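Local coordinates for PbSGBP-B lipoprotein (Prevotella bryantii B14, PDB 6D2Y) that is a surface lipoprotein that probably binds polysaccharide, perhaps xyloglucan, at the cell surface and carries a bound magnesium ion, at residues L78-A83 with V107-M112; T56-Q61 with V98-E103; G265-A270 with G442-P447. All blocks are in the same frame, centred on the assembly; numbering follows the deposited sequence.

Contact 1: residues L78-A83 with V107-M112; sequences LFNDQA and VVTDKM
F79 and M112, a selenomethionine, lie side by side and point the same way from neighbouring antiparallel strands, a non-hydrogen-bonded pair beside a tight β-hairpin. Their contact is a Met-aromatic one: SE of M112 sits 4.2 Å from the centroid of the F79 ring, obliquely at 38° from the normal, and approaches CZ of F79 most closely, while CB of M112 lies over one face of the ring. I64 and L66 of strand 63-69 meet this pair from the facing sheet of the β-sandwich. The hairpin turns through a type II' bend from F79 to Q82, with N80 and D81 at its corners, and both corner side chains reach the loop that leads into strand 111-116. N80 uses OD1 as a double acceptor. The backbone N of D110 meets it at 3.0 Å, nearly along the C=O axis, whereas the N of T109 comes in at 3.1 Å, tilted 24° from the carbonyl plane. Two N-H groups on OD1, with a water on ND2, would hold the rotation of this amide; the water in turn donates to OD1 of D110, whose other carboxylate oxygen pairs with K206. The backbone N of N80 also donates to K111 O at 3.1 Å. The side chain of D81 crosses that of V107 obliquely. Its OD1 accepts from NE2 of Q82, and OD2 takes the N-H of V107 at 3.1 Å from above the carboxylate plane, with CG1 of V107 at 3.2 Å from the same oxygen.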
loop_
_atom_site.group_PDB
_atom_site.type_symbol
_atom_site.label_atom_id
_atom_site.label_comp_id
_atom_site.label_asym_id
_atom_site.label_seq_id
_atom_site.Cartn_x
_atom_site.Cartn_y
_atom_site.Cartn_z
ATOM N N LEU A 78 28.422 14.898 20.447
ATOM C CA LEU A 78 27.915 14.146 19.308
ATOM C C LEU A 78 27.057 12.994 19.797
ATOM O O LEU A 78 27.478 12.230 20.671
ATOM C CB LEU A 78 29.042 13.598 18.445
ATOM C CG LEU A 78 29.810 14.642 17.655
ATOM C CD1 LEU A 78 31.076 14.915 18.434
ATOM C CD2 LEU A 78 30.127 14.130 16.233
ATOM N N PHE A 79 25.863 12.877 19.230
ATOM C CA PHE A 79 25.034 11.687 19.364
ATOM C C PHE A 79 25.357 10.774 18.188
ATOM O O PHE A 79 25.039 11.101 17.038
ATOM C CB PHE A 79 23.560 12.073 19.380
ATOM C CG PHE A 79 23.127 12.751 20.643
ATOM C CD1 PHE A 79 23.281 14.119 20.805
ATOM C CD2 PHE A 79 22.560 12.019 21.669
ATOM C CE1 PHE A 79 22.874 14.744 21.973
ATOM C CE2 PHE A 79 22.152 12.635 22.836
ATOM C CZ PHE A 79 22.309 13.998 22.989
ATOM N N ASN A 80 25.997 9.637 18.472
ATOM C CA ASN A 80 26.534 8.740 17.443
ATOM C C ASN A 80 27.503 9.556 16.597
ATOM O O ASN A 80 28.499 10.055 17.148
ATOM C CB ASN A 80 25.383 8.078 16.683
ATOM C CG ASN A 80 24.435 7.341 17.598
ATOM O OD1 ASN A 80 24.771 6.290 18.156
ATOM N ND2 ASN A 80 23.234 7.881 17.747
ATOM N N ASP A 81 27.262 9.738 15.301
ATOM C CA ASP A 81 28.120 10.547 14.448
ATOM C C ASP A 81 27.507 11.904 14.128
ATOM O O ASP A 81 28.005 12.609 13.245
ATOM C CB ASP A 81 28.433 9.793 13.155
ATOM C CG ASP A 81 27.179 9.302 12.445
ATOM O OD1 ASP A 81 26.065 9.617 12.910
ATOM O OD2 ASP A 81 27.309 8.594 11.425
ATOM N N GLN A 82 26.435 12.281 14.818
ATOM C CA GLN A 82 25.728 13.526 14.557
ATOM C C GLN A 82 26.097 14.545 15.626
ATOM O O GLN A 82 25.889 14.301 16.820
ATOM C CB GLN A 82 24.219 13.295 14.529
ATOM C CG GLN A 82 23.775 12.269 13.501
ATOM C CD GLN A 82 24.177 12.649 12.088
ATOM O OE1 GLN A 82 23.927 13.769 11.640
ATOM N NE2 GLN A 82 24.809 11.719 11.382
ATOM N N ALA A 83 26.637 15.681 15.198
ATOM C CA ALA A 83 27.015 16.733 16.128
ATOM C C ALA A 83 25.786 17.504 16.586
ATOM O O ALA A 83 24.907 17.838 15.785
ATOM C CB ALA A 83 28.022 17.686 15.482
ATOM N N VAL A 107 26.551 5.608 11.230
ATOM C CA VAL A 107 27.192 4.589 12.056
ATOM C C VAL A 107 26.687 4.792 13.482
ATOM O O VAL A 107 26.896 5.853 14.084
ATOM C CB VAL A 107 28.724 4.656 11.967
ATOM C CG1 VAL A 107 29.216 6.079 12.137
ATOM C CG2 VAL A 107 29.356 3.733 13.017
ATOM N N VAL A 108 25.969 3.803 14.007
ATOM C CA VAL A 108 25.335 3.896 15.317
ATOM C C VAL A 108 26.187 3.146 16.331
ATOM O O VAL A 108 26.569 1.990 16.109
ATOM C CB VAL A 108 23.894 3.354 15.273
ATOM C CG1 VAL A 108 23.840 1.960 14.666
ATOM C CG2 VAL A 108 23.274 3.343 16.669
ATOM N N THR A 109 26.506 3.813 17.436
ATOM C CA THR A 109 27.259 3.193 18.512
ATOM C C THR A 109 26.536 3.261 19.846
ATOM O O THR A 109 27.055 2.734 20.838
ATOM C CB THR A 109 28.648 3.838 18.649
ATOM O OG1 THR A 109 28.522 5.265 18.686
ATOM C CG2 THR A 109 29.533 3.437 17.477
ATOM N N ASP A 110 25.355 3.879 19.899
ATOM C CA ASP A 110 24.581 4.023 21.132
ATOM C C ASP A 110 25.419 4.677 22.227
ATOM O O ASP A 110 25.496 4.205 23.363
ATOM C CB ASP A 110 24.020 2.676 21.593
ATOM C CG ASP A 110 22.882 2.187 20.715
ATOM O OD1 ASP A 110 22.315 3.000 19.952
ATOM O OD2 ASP A 110 22.550 0.986 20.794
ATOM N N LYS A 111 26.069 5.777 21.861
ATOM C CA LYS A 111 26.854 6.565 22.795
ATOM C C LYS A 111 26.722 8.036 22.437
ATOM O O LYS A 111 26.577 8.391 21.263
ATOM C CB LYS A 111 28.338 6.150 22.784
ATOM C CG LYS A 111 28.588 4.737 23.300
ATOM C CD LYS A 111 30.025 4.291 23.112
ATOM C CE LYS A 111 30.163 2.793 23.356
ATOM N NZ LYS A 111 29.673 2.403 24.705
HETATM N N MSE A 112 26.752 8.882 23.459
HETATM C CA MSE A 112 26.845 10.328 23.269
HETATM C C MSE A 112 28.256 10.749 23.662
HETATM O O MSE A 112 28.664 10.565 24.807
HETATM C CB MSE A 112 25.799 11.064 24.112
HETATM C CG MSE A 112 26.221 12.444 24.621
HETATM SE SE MSE A 112 24.760 13.397 25.518
HETATM C CE MSE A 112 25.028 12.730 27.299
HETATM O O HOH W 1 21.694 5.411 18.997
#

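Contact 2: residues T56-Q61 with V98-E103; sequences TSASLQ and VSVPNE
The carbonyl O of V100 receives the backbone N of Q61 at 3.0 Å, a weak bond bent to 131° at the hydrogen, and CA of Q61 adds a C-H contact to the same oxygen. The contact joins the edges of the two sheets of the N-terminal β-sandwich: the chain through 58-61 runs on from strand 57-59, the border strand of one sheet, and that through 99-103 continues from strand 95-99, the border strand of the other, the two paths running 78° apart. The CB of V100 is directed at the segment 56-61. It lies 3.6 Å from S59 O, and CG2, anti to the carbonyl carbon, reaches CB of A58 at 4.1 Å; V128 and F79 also pack on this valine, which is buried where the sheets come together. L60 crosses the side chain of N102 at about a right angle. Its two methyls lie against backbone oxygens, CD2 at 3.2 Å from P101 O and CD1 at 3.3 Å from N102 O, while V128 of strand 121-129 and I130 also touch the leucine. Q61 and N102 are both exposed, and their side chains meet amide to amide, the planes 32° apart, without a hydrogen bond between them: NE2 of Q61 is close to OD1 of N102, but the angle is too poor, and the two amide oxygens are both acceptors. The amide carbons, CD of Q61 and CG of N102, are 3.4 Å apart.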
loop_
_atom_site.group_PDB
_atom_site.type_symbol
_atom_site.label_atom_id
_atom_site.label_comp_id
_atom_site.label_asym_id
_atom_site.label_seq_id
_atom_site.Cartn_x
_atom_site.Cartn_y
_atom_site.Cartn_z
ATOM N N THR A 56 17.230 6.828 29.388
ATOM C CA THR A 56 18.330 6.108 28.762
ATOM C C THR A 56 18.262 6.174 27.244
ATOM O O THR A 56 19.141 5.627 26.570
ATOM C CB THR A 56 18.344 4.643 29.214
ATOM O OG1 THR A 56 17.105 4.018 28.858
ATOM C CG2 THR A 56 18.540 4.549 30.719
ATOM N N SER A 57 17.239 6.829 26.697
ATOM C CA SER A 57 17.060 6.965 25.260
ATOM C C SER A 57 16.257 8.231 24.994
ATOM O O SER A 57 15.671 8.820 25.906
ATOM C CB SER A 57 16.366 5.735 24.669
ATOM O OG SER A 57 14.957 5.877 24.739
ATOM N N ALA A 58 16.236 8.651 23.729
ATOM C CA ALA A 58 15.482 9.834 23.337
ATOM C C ALA A 58 15.331 9.850 21.824
ATOM O O ALA A 58 16.231 9.413 21.102
ATOM C CB ALA A 58 16.170 11.122 23.811
ATOM N N SER A 59 14.194 10.356 21.356
ATOM C CA SER A 59 13.934 10.426 19.931
ATOM C C SER A 59 14.727 11.570 19.306
ATOM O O SER A 59 15.351 12.381 19.996
ATOM C CB SER A 59 12.445 10.632 19.669
ATOM O OG SER A 59 11.663 9.773 20.478
ATOM N N LEU A 60 14.695 11.629 17.978
ATOM C CA LEU A 60 15.288 12.756 17.276
ATOM C C LEU A 60 14.554 14.041 17.635
ATOM O O LEU A 60 13.337 14.043 17.840
ATOM C CB LEU A 60 15.244 12.523 15.766
ATOM C CG LEU A 60 15.880 11.234 15.245
ATOM C CD1 LEU A 60 15.414 10.949 13.826
ATOM C CD2 LEU A 60 17.402 11.319 15.310
ATOM N N GLN A 61 15.308 15.135 17.727
ATOM C CA GLN A 61 14.843 16.469 18.094
ATOM C C GLN A 61 14.358 16.552 19.536
ATOM O O GLN A 61 13.848 17.603 19.940
ATOM C CB GLN A 61 13.727 16.980 17.171
ATOM C CG GLN A 61 14.224 17.668 15.914
ATOM C CD GLN A 61 13.215 17.608 14.786
ATOM O OE1 GLN A 61 12.438 16.658 14.684
ATOM N NE2 GLN A 61 13.220 18.626 13.930
ATOM N N VAL A 98 20.510 20.014 25.930
ATOM C CA VAL A 98 20.830 19.894 24.514
ATOM C C VAL A 98 19.746 19.060 23.844
ATOM O O VAL A 98 19.136 18.184 24.463
ATOM C CB VAL A 98 22.231 19.270 24.302
ATOM C CG1 VAL A 98 22.277 17.838 24.824
ATOM C CG2 VAL A 98 22.648 19.326 22.836
ATOM N N SER A 99 19.495 19.348 22.573
ATOM C CA SER A 99 18.519 18.607 21.787
ATOM C C SER A 99 19.230 17.619 20.871
ATOM O O SER A 99 20.263 17.941 20.273
ATOM C CB SER A 99 17.639 19.550 20.965
ATOM O OG SER A 99 17.354 20.734 21.690
ATOM N N VAL A 100 18.674 16.419 20.769
ATOM C CA VAL A 100 19.247 15.384 19.901
ATOM C C VAL A 100 19.136 15.837 18.449
ATOM O O VAL A 100 18.070 16.331 18.040
ATOM C CB VAL A 100 18.530 14.051 20.119
ATOM C CG1 VAL A 100 19.241 12.927 19.381
ATOM C CG2 VAL A 100 18.440 13.734 21.607
ATOM N N PRO A 101 20.193 15.711 17.645
ATOM C CA PRO A 101 20.104 16.115 16.238
ATOM C C PRO A 101 19.011 15.355 15.501
ATOM O O PRO A 101 18.587 14.269 15.901
ATOM C CB PRO A 101 21.493 15.774 15.683
ATOM C CG PRO A 101 22.388 15.813 16.871
ATOM C CD PRO A 101 21.560 15.308 18.019
ATOM N N ASN A 102 18.555 15.950 14.397
ATOM C CA ASN A 102 17.430 15.390 13.656
ATOM C C ASN A 102 17.855 14.289 12.694
ATOM O O ASN A 102 17.040 13.421 12.357
ATOM C CB ASN A 102 16.705 16.496 12.883
ATOM C CG ASN A 102 15.265 16.131 12.542
ATOM O OD1 ASN A 102 14.493 16.963 12.061
ATOM N ND2 ASN A 102 14.894 14.884 12.809
ATOM N N GLU A 103 19.107 14.296 12.246
ATOM C CA GLU A 103 19.528 13.386 11.191
ATOM C C GLU A 103 19.723 11.970 11.718
ATOM O O GLU A 103 20.166 11.764 12.852
ATOM C CB GLU A 103 20.818 13.887 10.544
ATOM C CG GLU A 103 20.631 15.139 9.709
ATOM C CD GLU A 103 19.528 14.987 8.679
ATOM O OE1 GLU A 103 19.477 13.933 8.009
ATOM O OE2 GLU A 103 18.709 15.920 8.544
#

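Contact 3: residues G265-A270 with G442-P447; sequences GVTMAA and GVECTP
M268 and C445 exchange a pair of backbone hydrogen bonds across two loops. The N of the selenomethionine M268 donates to C445 O at 2.8 Å in a nearly straight bond (168° at the hydrogen), while the return bond, from C445 N to M268 O, is longer at 3.3 Å. Further along, G442 N donates to A270 O at 2.8 Å, where CB of A270 also rests against the carbonyl O of G442. In the other direction a C-H contact continues the pairing: CA of T446 lies 3.2 Å from V266 O.

Side chains pack against this backbone core. CB of M268 touches CD of P447 at 3.7 Å, and its CG meets SG of C445 at 3.8 Å; the chain then bends twice, chi2 of 81° placing SE and chi3 of 99° placing CE, and turns off from the loop 442-447. The T267 methyl meets the E444 carboxylate: CG2, anti to the backbone N, comes to 3.3 Å from OE2 of E444. The glutamate chain, with CG likewise anti to its own N, stays extended and passes its CG by M268 O. CG2 of T446 packs on V266 O.

Further out, F278 touches M268, W325 packs on P447, and L385 lies against both V443 and C445. V443 is also joined to G326 by backbone hydrogen bonding.

The M268-C445 pair is thus a single antiparallel β-bridge. It ties the connection between strands 258-261 and 279-282 to the one between strands 423-428 and 449-458, a single-bridge pairing of two loops, with one further backbone bond at G442, in the C-terminal β-sandwich region assigned to the xyloglucan-binding family.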
loop_
_atom_site.group_PDB
_atom_site.type_symbol
_atom_site.label_atom_id
_atom_site.label_comp_id
_atom_site.label_asym_id
_atom_site.label_seq_id
_atom_site.Cartn_x
_atom_site.Cartn_y
_atom_site.Cartn_z
ATOM N N GLY A 265 -4.383 -2.559 -31.017
ATOM C CA GLY A 265 -4.995 -1.729 -32.032
ATOM C C GLY A 265 -6.350 -1.156 -31.681
ATOM O O GLY A 265 -6.904 -0.392 -32.483
ATOM N N VAL A 266 -6.906 -1.493 -30.520
ATOM C CA VAL A 266 -8.192 -0.951 -30.091
ATOM C C VAL A 266 -7.944 0.429 -29.493
ATOM O O VAL A 266 -7.308 0.558 -28.445
ATOM C CB VAL A 266 -8.888 -1.876 -29.087
ATOM C CG1 VAL A 266 -10.313 -1.410 -28.838
ATOM C CG2 VAL A 266 -8.873 -3.306 -29.598
ATOM N N THR A 267 -8.458 1.463 -30.154
ATOM C CA THR A 267 -8.130 2.836 -29.795
ATOM C C THR A 267 -8.993 3.321 -28.638
ATOM O O THR A 267 -10.213 3.122 -28.627
ATOM C CB THR A 267 -8.302 3.754 -31.005
ATOM O OG1 THR A 267 -7.345 3.397 -32.008
ATOM C CG2 THR A 267 -8.092 5.210 -30.615
HETATM N N MSE A 268 -8.356 4.032 -27.711
HETATM C CA MSE A 268 -9.027 4.629 -26.572
HETATM C C MSE A 268 -8.903 6.109 -26.810
HETATM O O MSE A 268 -7.769 6.595 -27.010
HETATM C CB MSE A 268 -8.316 4.243 -25.282
HETATM C CG MSE A 268 -8.416 5.356 -24.248
HETATM SE SE MSE A 268 -10.168 5.263 -23.350
HETATM C CE MSE A 268 -9.594 4.309 -21.726
ATOM N N ALA A 269 -10.015 6.839 -26.798
ATOM C CA ALA A 269 -9.984 8.270 -27.063
ATOM C C ALA A 269 -9.315 9.024 -25.919
ATOM O O ALA A 269 -9.317 8.585 -24.766
ATOM C CB ALA A 269 -11.396 8.807 -27.289
ATOM N N ALA A 270 -8.733 10.179 -26.256
ATOM C CA ALA A 270 -8.043 10.987 -25.256
ATOM C C ALA A 270 -9.001 11.525 -24.202
ATOM O O ALA A 270 -8.617 11.674 -23.036
ATOM C CB ALA A 270 -7.300 12.139 -25.932
ATOM N N GLY A 442 -6.542 12.651 -21.417
ATOM C CA GLY A 442 -5.266 11.991 -21.563
ATOM C C GLY A 442 -4.747 12.123 -22.983
ATOM O O GLY A 442 -5.058 13.076 -23.700
ATOM N N VAL A 443 -3.937 11.145 -23.379
ATOM C CA VAL A 443 -3.424 11.044 -24.739
ATOM C C VAL A 443 -4.026 9.805 -25.387
ATOM O O VAL A 443 -4.246 8.786 -24.721
ATOM C CB VAL A 443 -1.880 11.003 -24.771
ATOM C CG1 VAL A 443 -1.304 12.157 -23.965
ATOM C CG2 VAL A 443 -1.356 9.676 -24.242
ATOM N N GLU A 444 -4.321 9.906 -26.682
ATOM C CA GLU A 444 -4.908 8.785 -27.402
ATOM C C GLU A 444 -3.958 7.595 -27.379
ATOM O O GLU A 444 -2.747 7.742 -27.566
ATOM C CB GLU A 444 -5.225 9.188 -28.843
ATOM C CG GLU A 444 -5.978 8.137 -29.638
ATOM C CD GLU A 444 -6.159 8.532 -31.090
ATOM O OE1 GLU A 444 -5.235 9.154 -31.658
ATOM O OE2 GLU A 444 -7.225 8.225 -31.662
ATOM N N CYS A 445 -4.510 6.410 -27.137
ATOM C CA CYS A 445 -3.689 5.228 -26.931
ATOM C C CYS A 445 -4.443 3.993 -27.404
ATOM O O CYS A 445 -5.603 4.063 -27.821
ATOM C CB CYS A 445 -3.289 5.091 -25.457
ATOM S SG CYS A 445 -4.657 5.285 -24.285
ATOM N N THR A 446 -3.757 2.855 -27.340
ATOM C CA THR A 446 -4.342 1.537 -27.572
ATOM C C THR A 446 -3.903 0.666 -26.404
ATOM O O THR A 446 -2.968 -0.137 -26.527
ATOM C CB THR A 446 -3.899 0.947 -28.911
ATOM O OG1 THR A 446 -2.467 0.901 -28.963
ATOM C CG2 THR A 446 -4.418 1.790 -30.068
ATOM N N PRO A 447 -4.548 0.805 -25.250
ATOM C CA PRO A 447 -4.037 0.164 -24.038
ATOM C C PRO A 447 -4.425 -1.301 -23.939
ATOM O O PRO A 447 -5.497 -1.725 -24.376
ATOM C CB PRO A 447 -4.690 0.980 -22.918
ATOM C CG PRO A 447 -5.998 1.399 -23.504
ATOM C CD PRO A 447 -5.768 1.590 -24.987
#

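Overall arrangement
Contacts 1 and 2 belong to the N-terminal β-sandwich, with centres 10 Å apart, and they touch directly: CD1 of F79 lies 3.5 Å from CD of P101, and Q82 packs on E103. Their segments alternate along the chain, strand 95-99 of contact 2 coming between strands 82-83 and 111-116 of contact 1. Contact 3 lies on the opposite side of the chain's centre, in the probable glycan-binding region; its centre is about 56 Å from that of contact 1 and about 53 Å from that of contact 2, the nearest atoms being about 44 and 38 Å apart. None of the three adjoins the magnesium site formed by D225, D227, S255, N257 and D452.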